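Local coordinates for protein endoglucanase EG-II (Hypocrea jecorina, PDB 3QR3) that cleaves internal beta-1,4-glucosidic bonds of cellulose as an endoglucanase, with a family 5 TIM-barrel catalytic domain, at residues Glu149-Asn154 and Asn184-Ala189; Thr157-Val162 and Ala199-Val204; Leu214-His219 and Asn252-Ile257. All blocks are in the same frame, centred on the assembly; numbering follows the deposited sequence.

In the fold
All three contacts belong to one sector of the TIM barrel. Contact 3 lies within its sheet: strands 214-219 and 256-261 run parallel, held by backbone hydrogen bonds and mostly buried. Contact 2 lies further out, about 19 Å between its centre and that of the chain, where helices 155-171 and 197-201 meet through apolar side chains without a hydrogen bond across. Contact 1 joins the loops that follow strands 142-145 and 179-182; it is partly buried and rests on polar grips and a ring stack. Glu149 and Gln187 of contact 1 reach His219 of contact 3, Pro150 and Val153 pack on Trp158 of contact 2, and Leu201 of contact 2 touches Phe216 of contact 3.

Contact 1: Glu149-Asn154 and Asn184-Ala189; sequences EPHDVN and NDWQSA. With SO4 (sulfate ion), chain D; SO4 (sulfate ion), chain C.
Trp186 has the most surface buried here, and it lies flat along His151: the His151 ring and the Trp186 six-membered ring form an offset stack, centroids 3.7 Å apart and planes only 4° from parallel. His151 CB lies over the Trp186 five-membered ring as a CH-pi contact, 3.6 Å from its centroid, and chi1 of 63°, the crowded position, turns the imidazole over the six-membered ring. His151 ND1 bonds in its ring plane to Asp152 OD2 at 2.7 Å and NE2 bonds to the carbonyl of Thr19; two acceptors fix the ring's rotation and would favour a protonated imidazole. At the indole edge, Trp186 NE1 gives a hydrogen bond of 3.2 Å to O1 of a sulfate, probably from the crystallisation liquor. Glu149 meets another part of that rim: its OE1 stands 3.3 Å from Trp186 CE3, carboxylate and ring nearly perpendicular, while OE2 bonds His219 and a water shared with Trp186 O. Glu149 belongs to the Asn-Glu-Pro sequence after the fourth barrel strand, where family 5 enzymes carry their acid/base glutamate, consistent with that role here. Glu149 N donates to Gln187 OE1, 2.7 Å away, on a lone pair and nearly straight (172° at the hydrogen). Asn184 turns its amide back to Val153: ND2 donates to Val153 O at 3.0 Å, and OD1 accepts a weak bond from Val153 N at 3.4 Å.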
loop_
_atom_site.group_PDB
_atom_site.type_symbol
_atom_site.label_atom_id
_atom_site.label_comp_id
_atom_site.label_asym_id
_atom_site.label_seq_id
_atom_site.Cartn_x
_atom_site.Cartn_y
_atom_site.Cartn_z
ATOM N N GLU A 149 2.643 -4.888 5.968
ATOM C CA GLU A 149 2.276 -6.026 6.822
ATOM C C GLU A 149 3.311 -6.536 7.832
ATOM O O GLU A 149 3.690 -7.716 7.797
ATOM C CB GLU A 149 1.731 -7.178 5.963
ATOM C CG GLU A 149 0.437 -6.776 5.272
ATOM C CD GLU A 149 -0.338 -7.934 4.690
ATOM O OE1 GLU A 149 0.177 -9.065 4.715
ATOM O OE2 GLU A 149 -1.476 -7.699 4.217
ATOM N N PRO A 150 3.752 -5.657 8.757
ATOM C CA PRO A 150 4.488 -6.184 9.903
ATOM C C PRO A 150 3.643 -7.245 10.579
ATOM O O PRO A 150 2.412 -7.113 10.622
ATOM C CB PRO A 150 4.615 -4.965 10.834
ATOM C CG PRO A 150 4.555 -3.777 9.905
ATOM C CD PRO A 150 3.531 -4.203 8.863
ATOM N N HIS A 151 4.294 -8.282 11.094
ATOM C CA HIS A 151 3.598 -9.329 11.825
ATOM C C HIS A 151 4.548 -10.005 12.803
ATOM O O HIS A 151 5.745 -10.120 12.540
ATOM C CB HIS A 151 3.012 -10.367 10.868
ATOM C CG HIS A 151 4.046 -11.111 10.071
ATOM N ND1 HIS A 151 4.612 -12.290 10.505
ATOM C CD2 HIS A 151 4.612 -10.841 8.870
ATOM C CE1 HIS A 151 5.481 -12.718 9.603
ATOM N NE2 HIS A 151 5.495 -11.862 8.596
ATOM N N ASP A 152 4.000 -10.459 13.923
ATOM C CA ASP A 152 4.788 -11.147 14.927
ATOM C C ASP A 152 6.045 -10.355 15.282
ATOM O O ASP A 152 7.122 -10.922 15.400
ATOM C CB ASP A 152 5.152 -12.545 14.423
ATOM C CG ASP A 152 3.933 -13.315 13.926
ATOM O OD1 ASP A 152 3.079 -13.670 14.763
ATOM O OD2 ASP A 152 3.826 -13.561 12.702
ATOM N N VAL A 153 5.908 -9.039 15.430
ATOM C CA VAL A 153 7.011 -8.230 15.943
ATOM C C VAL A 153 6.635 -7.640 17.308
ATOM O O VAL A 153 5.466 -7.656 17.689
ATOM C CB VAL A 153 7.397 -7.093 14.969
ATOM C CG1 VAL A 153 7.673 -7.650 13.567
ATOM C CG2 VAL A 153 6.298 -6.022 14.920
ATOM N N ASN A 154 7.629 -7.154 18.049
ATOM C CA ASN A 154 7.379 -6.388 19.270
ATOM C C ASN A 154 6.861 -5.019 18.863
ATOM O O ASN A 154 7.594 -4.229 18.262
ATOM C CB ASN A 154 8.672 -6.242 20.090
ATOM C CG ASN A 154 8.455 -5.497 21.414
ATOM O OD1 ASN A 154 7.961 -4.369 21.438
ATOM N ND2 ASN A 154 8.835 -6.132 22.516
ATOM N N ASN A 184 0.853 -4.067 13.680
ATOM C CA ASN A 184 1.091 -5.512 13.757
ATOM C C ASN A 184 -0.036 -6.330 13.124
ATOM O O ASN A 184 -0.959 -5.780 12.526
ATOM C CB ASN A 184 1.238 -5.911 15.230
ATOM C CG ASN A 184 2.425 -6.820 15.492
ATOM O OD1 ASN A 184 3.093 -7.312 14.569
ATOM N ND2 ASN A 184 2.699 -7.048 16.769
ATOM N N ASP A 185 0.036 -7.648 13.271
ATOM C CA ASP A 185 -1.001 -8.539 12.756
ATOM C C ASP A 185 -1.301 -8.311 11.271
ATOM O O ASP A 185 -2.457 -8.240 10.867
ATOM C CB ASP A 185 -2.283 -8.403 13.578
ATOM C CG ASP A 185 -2.211 -9.154 14.897
ATOM O OD1 ASP A 185 -2.229 -10.406 14.878
ATOM O OD2 ASP A 185 -2.142 -8.492 15.953
ATOM N N TRP A 186 -0.248 -8.207 10.470
ATOM C CA TRP A 186 -0.382 -8.042 9.031
ATOM C C TRP A 186 -1.202 -6.794 8.709
ATOM O O TRP A 186 -1.939 -6.757 7.722
ATOM C CB TRP A 186 -1.029 -9.283 8.414
ATOM C CG TRP A 186 -0.433 -10.570 8.883
ATOM C CD1 TRP A 186 -0.774 -11.274 10.005
ATOM C CD2 TRP A 186 0.593 -11.336 8.227
ATOM N NE1 TRP A 186 -0.014 -12.421 10.093
ATOM C CE2 TRP A 186 0.832 -12.482 9.017
ATOM C CE3 TRP A 186 1.331 -11.163 7.050
ATOM C CZ2 TRP A 186 1.783 -13.447 8.672
ATOM C CZ3 TRP A 186 2.283 -12.121 6.711
ATOM C CH2 TRP A 186 2.492 -13.252 7.514
ATOM N N GLN A 187 -1.072 -5.772 9.548
ATOM C CA GLN A 187 -1.823 -4.531 9.358
ATOM C C GLN A 187 -3.341 -4.687 9.431
ATOM O O GLN A 187 -4.073 -3.795 9.010
ATOM C CB GLN A 187 -1.463 -3.897 8.018
ATOM C CG GLN A 187 -0.127 -3.172 8.016
ATOM C CD GLN A 187 0.109 -2.455 6.701
ATOM O OE1 GLN A 187 0.745 -2.995 5.801
ATOM N NE2 GLN A 187 -0.440 -1.249 6.568
ATOM N N SER A 188 -3.826 -5.793 9.971
ATOM C CA SER A 188 -5.273 -6.001 10.002
ATOM C C SER A 188 -6.035 -4.892 10.715
ATOM O O SER A 188 -5.727 -4.527 11.857
ATOM C CB SER A 188 -5.637 -7.344 10.630
ATOM O OG SER A 188 -7.049 -7.419 10.769
ATOM N N ALA A 189 -7.038 -4.356 10.028
ATOM C CA ALA A 189 -7.902 -3.338 10.601
ATOM C C ALA A 189 -8.644 -3.895 11.816
ATOM O O ALA A 189 -8.999 -3.156 12.728
ATOM C CB ALA A 189 -8.899 -2.819 9.535
HETATM S S SO4 D . -0.938 -15.242 12.142
HETATM O O1 SO4 D . 0.398 -15.187 11.557
HETATM O O2 SO4 D . -0.935 -16.166 13.274
HETATM O O3 SO4 D . -1.312 -13.915 12.614
HETATM O O4 SO4 D . -1.897 -15.701 11.143
HETATM S S SO4 C . -8.844 -9.711 12.763
HETATM O O1 SO4 C . -7.575 -9.151 12.330
HETATM O O2 SO4 C . -8.982 -9.573 14.212
HETATM O O3 SO4 C . -9.935 -8.990 12.107
HETATM O O4 SO4 C . -8.882 -11.121 12.388
HETATM O O HOH W 1 -3.482 -8.559 6.009
HETATM O O HOH W 2 1.338 -10.076 14.583
#

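Contact 2: Thr157-Val162 and Ala199-Val204; sequences TWAATV and AALSQV
Apolar contacts carry this meeting of helices 155-171 and 197-201, which follow successive barrel strands, 142-145 and 179-182, on the outside of the TIM barrel. Ala159 is the residue most covered. Its methyl points at the other segment and meets that of Ala200 tip to tip, Ala159 CB to Ala200 CB being 3.8 Å; consistent with the small Ala159 and Ala200, the CA atoms of Ala159 and Leu201 are 5.6 Å apart. Leu201 sends its CD2 branch across, 4.1 Å from Ala159 CA and 4.2 Å from Val162 CG2. Further along, past the turn, Val204 reaches over with CG2, which lies beside its backbone N; this methyl rests 3.8 Å from Ala159 O and 4.4 Å from Val162 CG1.

No hydrogen bond crosses between the segments; the turn and Gln203 make bonds within 199-204. A type I turn from Leu201 to Val204, closed by Val204 N on Leu201 O at 3.1 Å, brings Val204 round to face helix 155-171. Gln203 folds back so that its NE2 donates to Ala199 O at 2.8 Å, nearly in both the amide and the carbonyl plane. Inward, Val162 and Val204 both touch Leu181 of strand 179-182, and Leu201 touches Phe216.

With about 222 Å² buried, the two segments meet by apolar packing and no directional bond, consistent with close methyl contact governing the spacing.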
loop_
_atom_site.group_PDB
_atom_site.type_symbol
_atom_site.label_atom_id
_atom_site.label_comp_id
_atom_site.label_asym_id
_atom_site.label_seq_id
_atom_site.Cartn_x
_atom_site.Cartn_y
_atom_site.Cartn_z
ATOM N N THR A 157 8.869 -1.822 20.156
ATOM C CA THR A 157 10.095 -1.597 19.409
ATOM C C THR A 157 9.796 -1.150 17.977
ATOM O O THR A 157 10.429 -0.225 17.468
ATOM C CB THR A 157 10.968 -2.855 19.420
ATOM O OG1 THR A 157 11.107 -3.297 20.773
ATOM C CG2 THR A 157 12.342 -2.568 18.831
ATOM N N TRP A 158 8.816 -1.789 17.338
ATOM C CA TRP A 158 8.408 -1.380 15.981
ATOM C C TRP A 158 7.980 0.099 15.898
ATOM O O TRP A 158 8.394 0.819 14.986
ATOM C CB TRP A 158 7.313 -2.305 15.423
ATOM C CG TRP A 158 6.836 -1.915 14.040
ATOM C CD1 TRP A 158 5.574 -1.531 13.682
ATOM C CD2 TRP A 158 7.621 -1.865 12.839
ATOM N NE1 TRP A 158 5.526 -1.255 12.336
ATOM C CE2 TRP A 158 6.767 -1.447 11.797
ATOM C CE3 TRP A 158 8.960 -2.137 12.546
ATOM C CZ2 TRP A 158 7.211 -1.287 10.490
ATOM C CZ3 TRP A 158 9.397 -1.977 11.243
ATOM C CH2 TRP A 158 8.524 -1.558 10.234
ATOM N N ALA A 159 7.160 0.556 16.845
ATOM C CA ALA A 159 6.738 1.961 16.862
ATOM C C ALA A 159 7.919 2.932 16.938
ATOM O O ALA A 159 7.894 3.997 16.323
ATOM C CB ALA A 159 5.770 2.225 18.028
ATOM N N ALA A 160 8.942 2.573 17.712
ATOM C CA ALA A 160 10.168 3.363 17.782
ATOM C C ALA A 160 10.851 3.410 16.417
ATOM O O ALA A 160 11.282 4.472 15.962
ATOM C CB ALA A 160 11.120 2.785 18.836
ATOM N N THR A 161 10.943 2.250 15.770
ATOM C CA THR A 161 11.508 2.155 14.423
ATOM C C THR A 161 10.732 3.067 13.485
ATOM O O THR A 161 11.316 3.861 12.726
ATOM C CB THR A 161 11.471 0.696 13.909
ATOM O OG1 THR A 161 12.299 -0.118 14.748
ATOM C CG2 THR A 161 11.948 0.590 12.442
ATOM N N VAL A 162 9.407 2.962 13.542
ATOM C CA VAL A 162 8.559 3.797 12.698
ATOM C C VAL A 162 8.821 5.283 12.954
ATOM O O VAL A 162 8.896 6.076 12.011
ATOM C CB VAL A 162 7.051 3.448 12.849
ATOM C CG1 VAL A 162 6.174 4.467 12.109
ATOM C CG2 VAL A 162 6.767 2.024 12.331
ATOM N N ALA A 199 -2.393 2.376 19.792
ATOM C CA ALA A 199 -1.858 3.184 20.896
ATOM C C ALA A 199 -0.378 3.497 20.693
ATOM O O ALA A 199 0.049 4.651 20.821
ATOM C CB ALA A 199 -2.087 2.499 22.244
ATOM N N ALA A 200 0.406 2.473 20.368
ATOM C CA ALA A 200 1.839 2.673 20.178
ATOM C C ALA A 200 2.122 3.661 19.036
ATOM O O ALA A 200 2.929 4.576 19.180
ATOM C CB ALA A 200 2.539 1.340 19.915
ATOM N N LEU A 201 1.458 3.470 17.899
ATOM C CA LEU A 201 1.710 4.319 16.736
ATOM C C LEU A 201 1.169 5.740 16.903
ATOM O O LEU A 201 1.628 6.671 16.233
ATOM C CB LEU A 201 1.144 3.675 15.473
ATOM C CG LEU A 201 1.859 2.386 15.075
ATOM C CD1 LEU A 201 1.088 1.660 13.972
ATOM C CD2 LEU A 201 3.301 2.677 14.650
ATOM N N SER A 202 0.187 5.908 17.784
ATOM C CA SER A 202 -0.342 7.236 18.077
ATOM C C SER A 202 0.704 8.183 18.668
ATOM O O SER A 202 0.505 9.400 18.670
ATOM C CB SER A 202 -1.550 7.149 19.019
ATOM O OG SER A 202 -2.682 6.638 18.335
ATOM N N GLN A 203 1.808 7.630 19.169
ATOM C CA GLN A 203 2.843 8.435 19.826
ATOM C C GLN A 203 3.861 8.981 18.823
ATOM O O GLN A 203 4.718 9.790 19.176
ATOM C CB GLN A 203 3.565 7.610 20.899
ATOM C CG GLN A 203 2.639 6.780 21.796
ATOM C CD GLN A 203 1.466 7.582 22.340
ATOM O OE1 GLN A 203 1.622 8.731 22.749
ATOM N NE2 GLN A 203 0.279 6.971 22.347
ATOM N N VAL A 204 3.772 8.529 17.574
ATOM C CA VAL A 204 4.715 8.946 16.540
ATOM C C VAL A 204 4.371 10.358 16.086
ATOM O O VAL A 204 3.217 10.663 15.861
ATOM C CB VAL A 204 4.688 7.963 15.335
ATOM C CG1 VAL A 204 5.553 8.472 14.184
ATOM C CG2 VAL A 204 5.147 6.585 15.773
#

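Contact 3: Leu214-His219 and Asn252-Ile257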
loop_
_atom_site.group_PDB
_atom_site.type_symbol
_atom_site.label_atom_id
_atom_site.label_comp_id
_atom_site.label_asym_id
_atom_site.label_seq_id
_atom_site.Cartn_x
_atom_site.Cartn_y
_atom_site.Cartn_z
ATOM N N LEU A 214 0.252 12.121 9.172
ATOM C CA LEU A 214 0.692 10.799 9.573
ATOM C C LEU A 214 -0.572 9.981 9.681
ATOM O O LEU A 214 -1.389 10.195 10.575
ATOM C CB LEU A 214 1.443 10.846 10.912
ATOM C CG LEU A 214 2.691 11.730 10.968
ATOM C CD1 LEU A 214 3.377 11.630 12.339
ATOM C CD2 LEU A 214 3.686 11.386 9.856
ATOM N N ILE A 215 -0.742 9.059 8.739
ATOM C CA ILE A 215 -2.011 8.382 8.555
ATOM C C ILE A 215 -1.871 6.922 8.925
ATOM O O ILE A 215 -0.920 6.271 8.505
ATOM C CB ILE A 215 -2.453 8.493 7.078
ATOM C CG1 ILE A 215 -2.386 9.959 6.611
ATOM C CG2 ILE A 215 -3.843 7.867 6.870
ATOM C CD1 ILE A 215 -3.300 10.912 7.413
ATOM N N PHE A 216 -2.807 6.401 9.715
ATOM C CA PHE A 216 -2.751 4.987 10.058
ATOM C C PHE A 216 -3.058 4.145 8.821
ATOM O O PHE A 216 -4.001 4.419 8.095
ATOM C CB PHE A 216 -3.694 4.658 11.216
ATOM C CG PHE A 216 -3.328 5.361 12.514
ATOM C CD1 PHE A 216 -2.107 5.116 13.138
ATOM C CD2 PHE A 216 -4.204 6.256 13.101
ATOM C CE1 PHE A 216 -1.766 5.757 14.331
ATOM C CE2 PHE A 216 -3.879 6.901 14.291
ATOM C CZ PHE A 216 -2.655 6.650 14.912
ATOM N N ASP A 217 -2.245 3.124 8.582
ATOM C CA ASP A 217 -2.347 2.330 7.349
ATOM C C ASP A 217 -2.837 0.932 7.719
ATOM O O ASP A 217 -2.115 0.187 8.375
ATOM C CB ASP A 217 -0.945 2.245 6.719
ATOM C CG ASP A 217 -0.949 1.715 5.301
ATOM O OD1 ASP A 217 -1.801 0.857 4.986
ATOM O OD2 ASP A 217 -0.075 2.148 4.505
ATOM N N VAL A 218 -4.056 0.572 7.321
ATOM C CA VAL A 218 -4.569 -0.769 7.617
ATOM C C VAL A 218 -4.899 -1.571 6.363
ATOM O O VAL A 218 -5.064 -1.004 5.288
ATOM C CB VAL A 218 -5.816 -0.732 8.525
ATOM C CG1 VAL A 218 -5.452 -0.209 9.923
ATOM C CG2 VAL A 218 -6.916 0.102 7.895
ATOM N N HIS A 219 -4.977 -2.895 6.529
ATOM C CA HIS A 219 -5.382 -3.834 5.497
ATOM C C HIS A 219 -6.573 -4.633 6.009
ATOM O O HIS A 219 -6.711 -4.841 7.209
ATOM C CB HIS A 219 -4.245 -4.819 5.212
ATOM C CG HIS A 219 -3.086 -4.215 4.488
ATOM N ND1 HIS A 219 -2.100 -4.979 3.899
ATOM C CD2 HIS A 219 -2.768 -2.924 4.230
ATOM C CE1 HIS A 219 -1.217 -4.184 3.324
ATOM N NE2 HIS A 219 -1.599 -2.932 3.507
ATOM N N ASN A 252 -10.232 10.410 18.408
ATOM C CA ASN A 252 -8.838 10.840 18.499
ATOM C C ASN A 252 -8.436 11.834 17.430
ATOM O O ASN A 252 -7.271 12.233 17.359
ATOM C CB ASN A 252 -7.892 9.642 18.491
ATOM C CG ASN A 252 -7.920 8.890 19.791
ATOM O OD1 ASN A 252 -7.417 9.373 20.808
ATOM N ND2 ASN A 252 -8.524 7.710 19.781
ATOM N N ASN A 253 -9.406 12.245 16.614
ATOM C CA ASN A 253 -9.140 13.187 15.530
ATOM C C ASN A 253 -7.986 12.733 14.637
ATOM O O ASN A 253 -7.139 13.532 14.220
ATOM C CB ASN A 253 -8.861 14.586 16.075
ATOM C CG ASN A 253 -8.960 15.649 15.006
ATOM O OD1 ASN A 253 -9.750 15.529 14.067
ATOM N ND2 ASN A 253 -8.166 16.703 15.143
ATOM N N ARG A 254 -7.964 11.442 14.338
ATOM C CA ARG A 254 -6.968 10.900 13.430
ATOM C C ARG A 254 -7.632 10.253 12.214
ATOM O O ARG A 254 -8.857 10.149 12.143
ATOM C CB ARG A 254 -6.058 9.901 14.166
ATOM C CG ARG A 254 -5.293 10.495 15.332
ATOM C CD ARG A 254 -4.229 11.500 14.880
ATOM N NE ARG A 254 -3.233 10.890 13.994
ATOM C CZ ARG A 254 -2.075 10.369 14.393
ATOM N NH1 ARG A 254 -1.736 10.370 15.681
ATOM N NH2 ARG A 254 -1.249 9.844 13.495
ATOM N N GLN A 255 -6.820 9.829 11.252
ATOM C CA GLN A 255 -7.344 9.256 10.013
ATOM C C GLN A 255 -6.581 7.998 9.638
ATOM O O GLN A 255 -5.431 7.823 10.055
ATOM C CB GLN A 255 -7.224 10.271 8.875
ATOM C CG GLN A 255 -8.232 11.403 8.971
ATOM C CD GLN A 255 -7.999 12.461 7.924
ATOM O OE1 GLN A 255 -6.868 12.875 7.680
ATOM N NE2 GLN A 255 -9.070 12.912 7.304
ATOM N N ALA A 256 -7.228 7.135 8.854
ATOM C CA ALA A 256 -6.622 5.895 8.378
ATOM C C ALA A 256 -6.902 5.717 6.892
ATOM O O ALA A 256 -7.859 6.278 6.356
ATOM C CB ALA A 256 -7.173 4.710 9.145
ATOM N N ILE A 257 -6.058 4.937 6.234
ATOM C CA ILE A 257 -6.288 4.547 4.856
ATOM C C ILE A 257 -6.201 3.030 4.774
ATOM O O ILE A 257 -5.360 2.416 5.427
ATOM C CB ILE A 257 -5.251 5.174 3.901
ATOM C CG1 ILE A 257 -5.537 4.745 2.460
ATOM C CG2 ILE A 257 -3.829 4.788 4.322
ATOM C CD1 ILE A 257 -5.001 5.700 1.415
HETATM O O HOH W 3 -4.027 10.934 11.297
#
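Phe216 slides its ring tip under the guanidinium of Arg254, CZ lying 3.6 Å from the guanidinium plane and offset toward its rim, with the two planes 25° apart. Bends at chi2 and chi3 of Arg254 (-68° and -60°) bring the guanidinium back over Phe216 CZ; nearer the backbone, Arg254 CB touches Phe216 CE2 at 3.7 Å. The guanidinium is also held at its edge: Arg254 NH2 donates to Leu214 O at 2.9 Å, nearly in its own plane though well above the carbonyl plane. A water accepts from Arg254 NE and Gln255 N and donates to the same Leu214 O, so one carbonyl takes two bonds.

From there the backbones run on as a parallel ladder. Phe216 N donates to Gln255 O at 3.0 Å, Ile257 N to Phe216 O at 2.8 Å and Val218 N to Ile257 O at 2.9 Å, the last two almost along the C=O axis. Phe216 O also receives a CA-H...O contact from Ala256. These are neighbouring strands of the barrel, joined through helix 238-251 in a beta-alpha-beta crossover. Phe216 and Ala256 face that helix, both touching Leu249, and their CB atoms are 4.0 Å apart. On the other face, Ile215 CG2 packs on Ile257 CG2 at 4.0 Å, and the buried carboxylate of Asp217 is satisfied by the hydroxyls of Thr259 and Ser180.

The chemistry thus changes along the strands: regular backbone bonds set the register inside the sheet, while beside Leu214, the first residue of strand 214-219, arginine and water bind the carbonyl.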